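Local atomic coordinates of alpha-toxin (Clostridium novyi, PDB entry 2VK9), a protein that is a large clostridial toxin, represented here by its catalytic fragment, which belongs to the TcdA/TcdB glycosyltransferase family of GT-A fold. Residues D286-V291 and Y513-D519; I318-L324 and H351-I357. Numbering follows the deposited sequence.

Contact 1 (D286-V291 and Y513-D519)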
ATOM      1  N   ASP A 286       7.562  -5.269  -9.448  1.00 29.47           N
ATOM      2  CA  ASP A 286       7.086  -4.811 -10.752  1.00 29.71           C
ATOM      3  C   ASP A 286       7.797  -3.568 -11.246  1.00 29.51           C
ATOM      4  O   ASP A 286       7.706  -3.235 -12.412  1.00 29.49           O
ATOM      5  CB  ASP A 286       5.600  -4.507 -10.671  1.00 30.11           C
ATOM      6  CG  ASP A 286       4.777  -5.746 -10.487  1.00 31.79           C
ATOM      7  OD1 ASP A 286       5.330  -6.857 -10.695  1.00 33.70           O
ATOM      8  OD2 ASP A 286       3.582  -5.608 -10.142  1.00 33.11           O
ATOM      9  N   PHE A 287       8.476  -2.862 -10.352  1.00 29.50           N
ATOM     10  CA  PHE A 287       9.170  -1.646 -10.726  1.00 29.49           C
ATOM     11  C   PHE A 287      10.612  -1.967 -11.040  1.00 29.90           C
ATOM     12  O   PHE A 287      11.109  -3.037 -10.692  1.00 30.11           O
ATOM     13  CB  PHE A 287       9.092  -0.615  -9.607  1.00 29.35           C
ATOM     14  CG  PHE A 287       7.722  -0.010  -9.424  1.00 29.23           C
ATOM     15  CD1 PHE A 287       6.601  -0.539 -10.065  1.00 29.01           C
ATOM     16  CD2 PHE A 287       7.549   1.079  -8.579  1.00 29.34           C
ATOM     17  CE1 PHE A 287       5.334   0.024  -9.881  1.00 29.19           C
ATOM     18  CE2 PHE A 287       6.285   1.645  -8.388  1.00 29.51           C
ATOM     19  CZ  PHE A 287       5.178   1.115  -9.038  1.00 29.14           C
ATOM     20  N   LEU A 288      11.274  -1.041 -11.715  1.00 30.11           N
ATOM     21  CA  LEU A 288      12.653  -1.213 -12.108  1.00 30.22           C
ATOM     22  C   LEU A 288      13.357   0.068 -11.764  1.00 30.55           C
ATOM     23  O   LEU A 288      12.694   1.065 -11.491  1.00 30.56           O
ATOM     24  CB  LEU A 288      12.737  -1.482 -13.606  1.00 30.23           C
ATOM     25  CG  LEU A 288      12.388  -2.908 -14.037  1.00 30.60           C
ATOM     26  CD1 LEU A 288      12.178  -2.987 -15.530  1.00 30.41           C
ATOM     27  CD2 LEU A 288      13.470  -3.877 -13.620  1.00 30.66           C
ATOM     28  N   PRO A 289      14.699   0.049 -11.725  1.00 31.05           N
ATOM     29  CA  PRO A 289      15.437   1.291 -11.525  1.00 31.68           C
ATOM     30  C   PRO A 289      15.008   2.394 -12.485  1.00 32.48           C
ATOM     31  O   PRO A 289      14.571   2.105 -13.595  1.00 32.24           O
ATOM     32  CB  PRO A 289      16.896   0.896 -11.774  1.00 31.47           C
ATOM     33  CG  PRO A 289      16.880  -0.510 -12.224  1.00 31.41           C
ATOM     34  CD  PRO A 289      15.595  -1.112 -11.801  1.00 31.06           C
ATOM     35  N   GLY A 290      15.127   3.641 -12.038  1.00 33.56           N
ATOM     36  CA  GLY A 290      14.691   4.797 -12.816  1.00 35.25           C
ATOM     37  C   GLY A 290      15.419   4.971 -14.133  1.00 36.46           C
ATOM     38  O   GLY A 290      16.642   4.858 -14.193  1.00 36.50           O
ATOM     39  N   VAL A 291      14.657   5.231 -15.192  1.00 37.99           N
ATOM     40  CA  VAL A 291      15.227   5.482 -16.517  1.00 39.64           C
ATOM     41  C   VAL A 291      15.255   6.974 -16.824  1.00 40.67           C
ATOM     42  O   VAL A 291      14.329   7.716 -16.478  1.00 40.70           O
ATOM     43  CB  VAL A 291      14.491   4.719 -17.659  1.00 39.51           C
ATOM     44  CG1 VAL A 291      14.402   3.223 -17.362  1.00 39.52           C
ATOM     45  CG2 VAL A 291      13.114   5.279 -17.877  1.00 40.17           C
ATOM     46  N   TYR A 513      12.525   5.465  -9.528  1.00 33.01           N
ATOM     47  CA  TYR A 513      11.920   4.208  -9.952  1.00 33.23           C
ATOM     48  C   TYR A 513      11.271   4.359 -11.320  1.00 33.47           C
ATOM     49  O   TYR A 513      10.848   5.453 -11.705  1.00 33.56           O
ATOM     50  CB  TYR A 513      10.873   3.731  -8.936  1.00 33.06           C
ATOM     51  CG  TYR A 513       9.660   4.627  -8.907  1.00 33.23           C
ATOM     52  CD1 TYR A 513       9.662   5.797  -8.150  1.00 32.77           C
ATOM     53  CD2 TYR A 513       8.521   4.324  -9.659  1.00 33.16           C
ATOM     54  CE1 TYR A 513       8.570   6.634  -8.131  1.00 33.28           C
ATOM     55  CE2 TYR A 513       7.417   5.164  -9.646  1.00 33.43           C
ATOM     56  CZ  TYR A 513       7.453   6.318  -8.875  1.00 33.45           C
ATOM     57  OH  TYR A 513       6.378   7.171  -8.839  1.00 35.12           O
ATOM     58  N   PHE A 514      11.190   3.241 -12.035  1.00 33.59           N
ATOM     59  CA  PHE A 514      10.482   3.156 -13.301  1.00 33.70           C
ATOM     60  C   PHE A 514       9.306   2.203 -13.124  1.00 33.85           C
ATOM     61  O   PHE A 514       9.488   1.078 -12.664  1.00 33.89           O
ATOM     62  CB  PHE A 514      11.440   2.664 -14.384  1.00 33.50           C
ATOM     63  CG  PHE A 514      10.848   2.628 -15.764  1.00 33.69           C
ATOM     64  CD1 PHE A 514      10.331   3.779 -16.353  1.00 34.12           C
ATOM     65  CD2 PHE A 514      10.839   1.444 -16.489  1.00 33.98           C
ATOM     66  CE1 PHE A 514       9.797   3.746 -17.632  1.00 34.33           C
ATOM     67  CE2 PHE A 514      10.309   1.399 -17.763  1.00 34.50           C
ATOM     68  CZ  PHE A 514       9.788   2.555 -18.342  1.00 34.82           C
ATOM     69  N   SER A 515       8.107   2.656 -13.480  1.00 34.29           N
ATOM     70  CA  SER A 515       6.878   1.878 -13.268  1.00 34.57           C
ATOM     71  C   SER A 515       6.185   1.417 -14.564  1.00 35.18           C
ATOM     72  O   SER A 515       5.151   0.747 -14.520  1.00 35.20           O
ATOM     73  CB  SER A 515       5.900   2.665 -12.384  1.00 34.33           C
ATOM     74  OG  SER A 515       5.508   3.875 -13.007  1.00 33.57           O
ATOM     75  N   LYS A 516       6.747   1.768 -15.715  1.00 35.90           N
ATOM     76  CA  LYS A 516       6.122   1.409 -16.983  1.00 36.92           C
ATOM     77  C   LYS A 516       6.713   0.103 -17.510  1.00 37.61           C
ATOM     78  O   LYS A 516       7.385   0.063 -18.546  1.00 37.74           O
ATOM     79  CB  LYS A 516       6.249   2.545 -18.006  1.00 37.00           C
ATOM     80  CG  LYS A 516       5.921   3.952 -17.490  1.00 37.53           C
ATOM     81  CD  LYS A 516       4.574   4.021 -16.761  1.00 38.74           C
ATOM     82  CE  LYS A 516       4.084   5.457 -16.568  1.00 38.95           C
ATOM     83  NZ  LYS A 516       5.179   6.449 -16.370  1.00 38.58           N
ATOM     84  N   THR A 517       6.466  -0.969 -16.771  1.00 38.50           N
ATOM     85  CA  THR A 517       7.082  -2.251 -17.063  1.00 39.29           C
ATOM     86  C   THR A 517       6.005  -3.256 -17.413  1.00 40.36           C
ATOM     87  O   THR A 517       4.845  -3.087 -17.033  1.00 40.58           O
ATOM     88  CB  THR A 517       7.859  -2.772 -15.853  1.00 39.03           C
ATOM     89  OG1 THR A 517       6.945  -3.028 -14.787  1.00 38.73           O
ATOM     90  CG2 THR A 517       8.872  -1.753 -15.394  1.00 38.57           C
ATOM     91  N   HIS A 518       6.391  -4.306 -18.124  1.00 41.62           N
ATOM     92  CA  HIS A 518       5.449  -5.339 -18.534  1.00 43.11           C
ATOM     93  C   HIS A 518       4.664  -5.919 -17.367  1.00 44.44           C
ATOM     94  O   HIS A 518       3.440  -5.995 -17.424  1.00 44.69           O
ATOM     95  CB  HIS A 518       6.163  -6.452 -19.298  1.00 42.83           C
ATOM     96  CG  HIS A 518       6.832  -5.983 -20.546  1.00 42.16           C
ATOM     97  ND1 HIS A 518       7.737  -6.755 -21.238  1.00 42.17           N
ATOM     98  CD2 HIS A 518       6.744  -4.811 -21.217  1.00 41.71           C
ATOM     99  CE1 HIS A 518       8.166  -6.085 -22.291  1.00 42.16           C
ATOM    100  NE2 HIS A 518       7.584  -4.898 -22.297  1.00 41.90           N
ATOM    101  N   ASP A 519       5.366  -6.315 -16.307  1.00 46.14           N
ATOM    102  CA  ASP A 519       4.716  -6.918 -15.152  1.00 47.91           C
ATOM    103  C   ASP A 519       3.802  -5.926 -14.428  1.00 49.13           C
ATOM    104  O   ASP A 519       2.862  -6.330 -13.759  1.00 49.15           O
ATOM    105  CB  ASP A 519       5.746  -7.527 -14.192  1.00 48.01           C
ATOM    106  CG  ASP A 519       6.273  -8.887 -14.662  1.00 48.43           C
ATOM    107  OD1 ASP A 519       6.476  -9.080 -15.882  1.00 49.56           O
ATOM    108  OD2 ASP A 519       6.500  -9.767 -13.803  1.00 48.44           O
TER
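A single antiparallel bridge can join two irregular segments without building a sheet, as Leu288 and Phe514 demonstrate. They form a hydrogen-bonded pair: Leu288 N donates to Phe514 O at 2.9 Å, and Phe514 N returns a bond to Leu288 O at 2.7 Å, both nearly straight. The next carbonyl along, Phe287 O, turns out of this pairing and accepts from the Trp120 indole, while the Gly290 backbone bonds to Leu358. Asp286 O accepts a hydrogen bond from the Thr517 hydroxyl, with Thr517 OG1 2.5 Å away. Thr517 is the N-cap residue of helix 518-523, and the same OG1 accepts weakly from Glu520 N; His518 N and Asp519 N instead meet the hydroxyls of Tyr328 and Tyr116, so these three amides each find an acceptor. Asp286 closes the Asp-Leu-Asp sequence that follows strand 280-283, the DXD motif characteristic of GT-A glycosyltransferases. Asp286 OD2 is hydrogen-bonded to Ser523, while Asp286 OD1 lies 4.4 Å from Asp519 OD2, two like charges close together with no bond between them. Lys516, at the centre of an inverse gamma turn, points away and pairs with Glu311. Apolar groups fill in around the polar framework. Ser515 CB sits over a face of the Phe287 ring in a CH-pi contact, 3.8 Å from the centroid, and Val291 CG1 does likewise to Phe514 at 4.1 Å. The rings of Phe287 and Tyr513 are near parallel but slid apart, touching at 3.6 Å between their CD2 atoms, and Leu288 CD1 rests 3.5 Å from Thr517 CG2.

Contact 2 (I318-L324 and H351-I357)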
ATOM      1  N   ILE A 318      16.243   0.046 -24.425  1.00 36.22           N
ATOM      2  CA  ILE A 318      17.398   0.006 -23.545  1.00 36.13           C
ATOM      3  C   ILE A 318      17.661  -1.427 -23.140  1.00 36.27           C
ATOM      4  O   ILE A 318      18.765  -1.923 -23.333  1.00 36.05           O
ATOM      5  CB  ILE A 318      17.219   0.876 -22.287  1.00 36.19           C
ATOM      6  CG1 ILE A 318      17.050   2.346 -22.685  1.00 36.09           C
ATOM      7  CG2 ILE A 318      18.421   0.700 -21.361  1.00 35.43           C
ATOM      8  CD1 ILE A 318      16.537   3.239 -21.591  1.00 35.50           C
ATOM      9  N   ALA A 319      16.634  -2.094 -22.609  1.00 36.67           N
ATOM     10  CA  ALA A 319      16.776  -3.461 -22.102  1.00 37.16           C
ATOM     11  C   ALA A 319      17.440  -4.341 -23.141  1.00 37.64           C
ATOM     12  O   ALA A 319      18.398  -5.051 -22.832  1.00 37.32           O
ATOM     13  CB  ALA A 319      15.432  -4.038 -21.687  1.00 36.83           C
ATOM     14  N   ASN A 320      16.949  -4.250 -24.377  1.00 38.64           N
ATOM     15  CA  ASN A 320      17.420  -5.093 -25.479  1.00 39.69           C
ATOM     16  C   ASN A 320      18.782  -4.719 -26.068  1.00 40.19           C
ATOM     17  O   ASN A 320      19.698  -5.543 -26.067  1.00 40.63           O
ATOM     18  CB  ASN A 320      16.355  -5.183 -26.571  1.00 39.74           C
ATOM     19  CG  ASN A 320      15.250  -6.156 -26.216  1.00 40.46           C
ATOM     20  OD1 ASN A 320      15.447  -7.367 -26.274  1.00 42.07           O
ATOM     21  ND2 ASN A 320      14.083  -5.636 -25.836  1.00 40.41           N
ATOM     22  N   GLU A 321      18.924  -3.495 -26.563  1.00 40.60           N
ATOM     23  CA  GLU A 321      20.198  -3.071 -27.141  1.00 41.45           C
ATOM     24  C   GLU A 321      21.356  -3.165 -26.159  1.00 41.41           C
ATOM     25  O   GLU A 321      22.446  -3.607 -26.521  1.00 41.50           O
ATOM     26  CB  GLU A 321      20.103  -1.650 -27.713  1.00 41.86           C
ATOM     27  CG  GLU A 321      19.310  -1.557 -29.025  1.00 43.58           C
ATOM     28  CD  GLU A 321      19.803  -2.540 -30.086  1.00 45.90           C
ATOM     29  OE1 GLU A 321      20.936  -2.345 -30.590  1.00 46.63           O
ATOM     30  OE2 GLU A 321      19.058  -3.505 -30.403  1.00 46.42           O
ATOM     31  N   LYS A 322      21.103  -2.761 -24.916  1.00 41.54           N
ATOM     32  CA  LYS A 322      22.115  -2.758 -23.863  1.00 41.40           C
ATOM     33  C   LYS A 322      22.201  -4.103 -23.149  1.00 41.78           C
ATOM     34  O   LYS A 322      22.981  -4.263 -22.200  1.00 41.76           O
ATOM     35  CB  LYS A 322      21.851  -1.626 -22.874  1.00 41.10           C
ATOM     36  CG  LYS A 322      22.046  -0.241 -23.472  1.00 40.35           C
ATOM     37  CD  LYS A 322      23.505   0.017 -23.822  1.00 39.38           C
ATOM     38  CE  LYS A 322      23.685   1.409 -24.389  1.00 39.50           C
ATOM     39  NZ  LYS A 322      25.111   1.821 -24.423  1.00 39.11           N
ATOM     40  N   LYS A 323      21.402  -5.059 -23.631  1.00 41.96           N
ATOM     41  CA  LYS A 323      21.397  -6.444 -23.151  1.00 42.32           C
ATOM     42  C   LYS A 323      21.312  -6.533 -21.624  1.00 42.05           C
ATOM     43  O   LYS A 323      22.181  -7.090 -20.968  1.00 42.07           O
ATOM     44  CB  LYS A 323      22.587  -7.232 -23.731  1.00 42.29           C
ATOM     45  CG  LYS A 323      22.466  -7.529 -25.246  1.00 42.81           C
ATOM     46  CD  LYS A 323      23.640  -8.379 -25.790  1.00 43.17           C
ATOM     47  CE  LYS A 323      24.916  -7.547 -26.001  1.00 44.22           C
ATOM     48  NZ  LYS A 323      26.089  -8.375 -26.388  1.00 44.53           N
ATOM     49  N   LEU A 324      20.238  -5.977 -21.081  1.00 42.01           N
ATOM     50  CA  LEU A 324      20.016  -5.922 -19.644  1.00 42.14           C
ATOM     51  C   LEU A 324      19.134  -7.056 -19.112  1.00 42.45           C
ATOM     52  O   LEU A 324      19.096  -7.305 -17.917  1.00 42.62           O
ATOM     53  CB  LEU A 324      19.396  -4.576 -19.269  1.00 41.82           C
ATOM     54  CG  LEU A 324      20.263  -3.344 -19.486  1.00 41.48           C
ATOM     55  CD1 LEU A 324      19.586  -2.139 -18.892  1.00 41.25           C
ATOM     56  CD2 LEU A 324      21.632  -3.551 -18.862  1.00 41.74           C
ATOM     57  N   HIS A 351      24.492   6.210 -26.505  1.00 58.67           N
ATOM     58  CA  HIS A 351      24.561   6.718 -25.139  1.00 58.11           C
ATOM     59  C   HIS A 351      25.113   5.670 -24.185  1.00 57.39           C
ATOM     60  O   HIS A 351      24.901   4.478 -24.385  1.00 57.22           O
ATOM     61  CB  HIS A 351      23.186   7.193 -24.675  1.00 58.40           C
ATOM     62  CG  HIS A 351      22.825   8.561 -25.169  1.00 59.57           C
ATOM     63  ND1 HIS A 351      22.630   9.632 -24.320  1.00 60.35           N
ATOM     64  CD2 HIS A 351      22.640   9.038 -26.424  1.00 60.29           C
ATOM     65  CE1 HIS A 351      22.332  10.706 -25.030  1.00 60.67           C
ATOM     66  NE2 HIS A 351      22.334  10.374 -26.308  1.00 61.03           N
ATOM     67  N   ASP A 352      25.832   6.121 -23.160  1.00 56.75           N
ATOM     68  CA  ASP A 352      26.376   5.236 -22.129  1.00 56.20           C
ATOM     69  C   ASP A 352      25.250   4.613 -21.300  1.00 55.40           C
ATOM     70  O   ASP A 352      24.177   5.207 -21.148  1.00 55.46           O
ATOM     71  CB  ASP A 352      27.358   5.994 -21.220  1.00 56.48           C
ATOM     72  CG  ASP A 352      28.218   5.057 -20.362  1.00 57.51           C
ATOM     73  OD1 ASP A 352      27.762   4.614 -19.279  1.00 57.88           O
ATOM     74  OD2 ASP A 352      29.364   4.764 -20.774  1.00 58.96           O
ATOM     75  N   ILE A 353      25.505   3.417 -20.772  1.00 54.31           N
ATOM     76  CA  ILE A 353      24.521   2.665 -19.989  1.00 53.35           C
ATOM     77  C   ILE A 353      24.120   3.346 -18.672  1.00 52.58           C
ATOM     78  O   ILE A 353      22.960   3.288 -18.267  1.00 52.42           O
ATOM     79  CB  ILE A 353      25.003   1.217 -19.743  1.00 53.45           C
ATOM     80  CG1 ILE A 353      23.815   0.274 -19.561  1.00 53.86           C
ATOM     81  CG2 ILE A 353      26.014   1.137 -18.586  1.00 53.12           C
ATOM     82  CD1 ILE A 353      24.136  -1.156 -20.011  1.00 55.49           C
ATOM     83  N   ASN A 354      25.087   3.991 -18.021  1.00 51.62           N
ATOM     84  CA  ASN A 354      24.866   4.667 -16.744  1.00 50.70           C
ATOM     85  C   ASN A 354      24.299   6.062 -16.948  1.00 50.20           C
ATOM     86  O   ASN A 354      23.956   6.768 -16.002  1.00 50.20           O
ATOM     87  CB  ASN A 354      26.164   4.709 -15.941  1.00 50.55           C
ATOM     88  CG  ASN A 354      26.667   3.324 -15.591  1.00 50.11           C
ATOM     89  OD1 ASN A 354      25.951   2.522 -14.984  1.00 48.87           O
ATOM     90  ND2 ASN A 354      27.905   3.030 -15.978  1.00 49.97           N
ATOM     91  N   ASP A 355      24.198   6.444 -18.208  1.00 49.52           N
ATOM     92  CA  ASP A 355      23.573   7.681 -18.584  1.00 48.92           C
ATOM     93  C   ASP A 355      22.070   7.422 -18.775  1.00 47.73           C
ATOM     94  O   ASP A 355      21.245   8.332 -18.644  1.00 47.62           O
ATOM     95  CB  ASP A 355      24.235   8.176 -19.868  1.00 49.60           C
ATOM     96  CG  ASP A 355      23.917   9.624 -20.181  1.00 52.23           C
ATOM     97  OD1 ASP A 355      23.043  10.220 -19.502  1.00 55.03           O
ATOM     98  OD2 ASP A 355      24.544  10.166 -21.129  1.00 54.64           O
ATOM     99  N   LEU A 356      21.725   6.165 -19.050  1.00 46.19           N
ATOM    100  CA  LEU A 356      20.351   5.774 -19.363  1.00 44.60           C
ATOM    101  C   LEU A 356      19.562   5.317 -18.146  1.00 43.62           C
ATOM    102  O   LEU A 356      18.408   5.706 -17.967  1.00 43.54           O
ATOM    103  CB  LEU A 356      20.357   4.662 -20.407  1.00 44.66           C
ATOM    104  CG  LEU A 356      20.772   5.049 -21.824  1.00 44.24           C
ATOM    105  CD1 LEU A 356      21.322   3.842 -22.555  1.00 43.76           C
ATOM    106  CD2 LEU A 356      19.592   5.644 -22.563  1.00 43.61           C
ATOM    107  N   ILE A 357      20.187   4.473 -17.328  1.00 42.34           N
ATOM    108  CA  ILE A 357      19.571   3.955 -16.112  1.00 41.09           C
ATOM    109  C   ILE A 357      20.176   4.670 -14.914  1.00 40.44           C
ATOM    110  O   ILE A 357      21.396   4.765 -14.792  1.00 40.60           O
ATOM    111  CB  ILE A 357      19.784   2.421 -15.951  1.00 40.97           C
ATOM    112  CG1 ILE A 357      19.370   1.645 -17.212  1.00 40.12           C
ATOM    113  CG2 ILE A 357      19.057   1.892 -14.719  1.00 40.95           C
ATOM    114  CD1 ILE A 357      17.921   1.811 -17.624  1.00 39.61           C
TER
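Aliphatic side chains interleave where the last turn of helix 307-321 faces a short, weakly bonded helix. Ile318 meets two partners, its CD1 lying 4.0 Å from Leu356 CD2 and its CG2 3.9 Å from Ile357 CD1. Leu324 also spans two, with CD2 3.7 Å from Ile353 CD1 and CD1 4.1 Å from Ile357 CG1. Helix 111-123 covers part of this cluster, Met119 and Met122 touching Leu324. The means by which Leu324 arrives is a Schellman motif: Lys323 adopts positive phi, Leu324 N bonds to Ala319 O at 2.7 Å and Lys323 N to Asn320 O at 3.0 Å, so the helix ends and the CA-to-CB bond of Leu324 is directed toward 351-357. Farther out, the stem of Lys322 extends the apolar surface, CB lying 3.7 Å from Ile353 CD1 and CE 3.9 Å from Leu356 CD1, before NZ donates to the backbone at His351 O, 2.7 Å away. Just beyond that carbonyl, Asp352 is the N-cap of the short helix, its OD1 accepting from Asn354 N at 3.0 Å. The His351 ring leads away to stack on Phe347, and Glu321, out of reach of segment 351-357, forms a salt bridge with Arg349.

Overall arrangement
Followed from the N terminus, the chain leaves strand 280-283 of the mixed sheet and enters 286-291, the first half of contact 1. It then runs through helix 307-321, whose end supplies 318-324, and after helix 338-349 returns with 351-357, closing contact 2 across 26 intervening residues. Contact 1 is completed far later, when 513-519 arrives after 221 residues, so the shorter loop lies wholly within the longer one. The former is local, joining helical elements between strands 280-283 and 371-376; the latter brings a late part of the chain, leading into helix 518-523, back beside the sheet. The centres of the two contacts are about 14 Å apart, and Ile357 bridges them by packing on Pro289 and Val291.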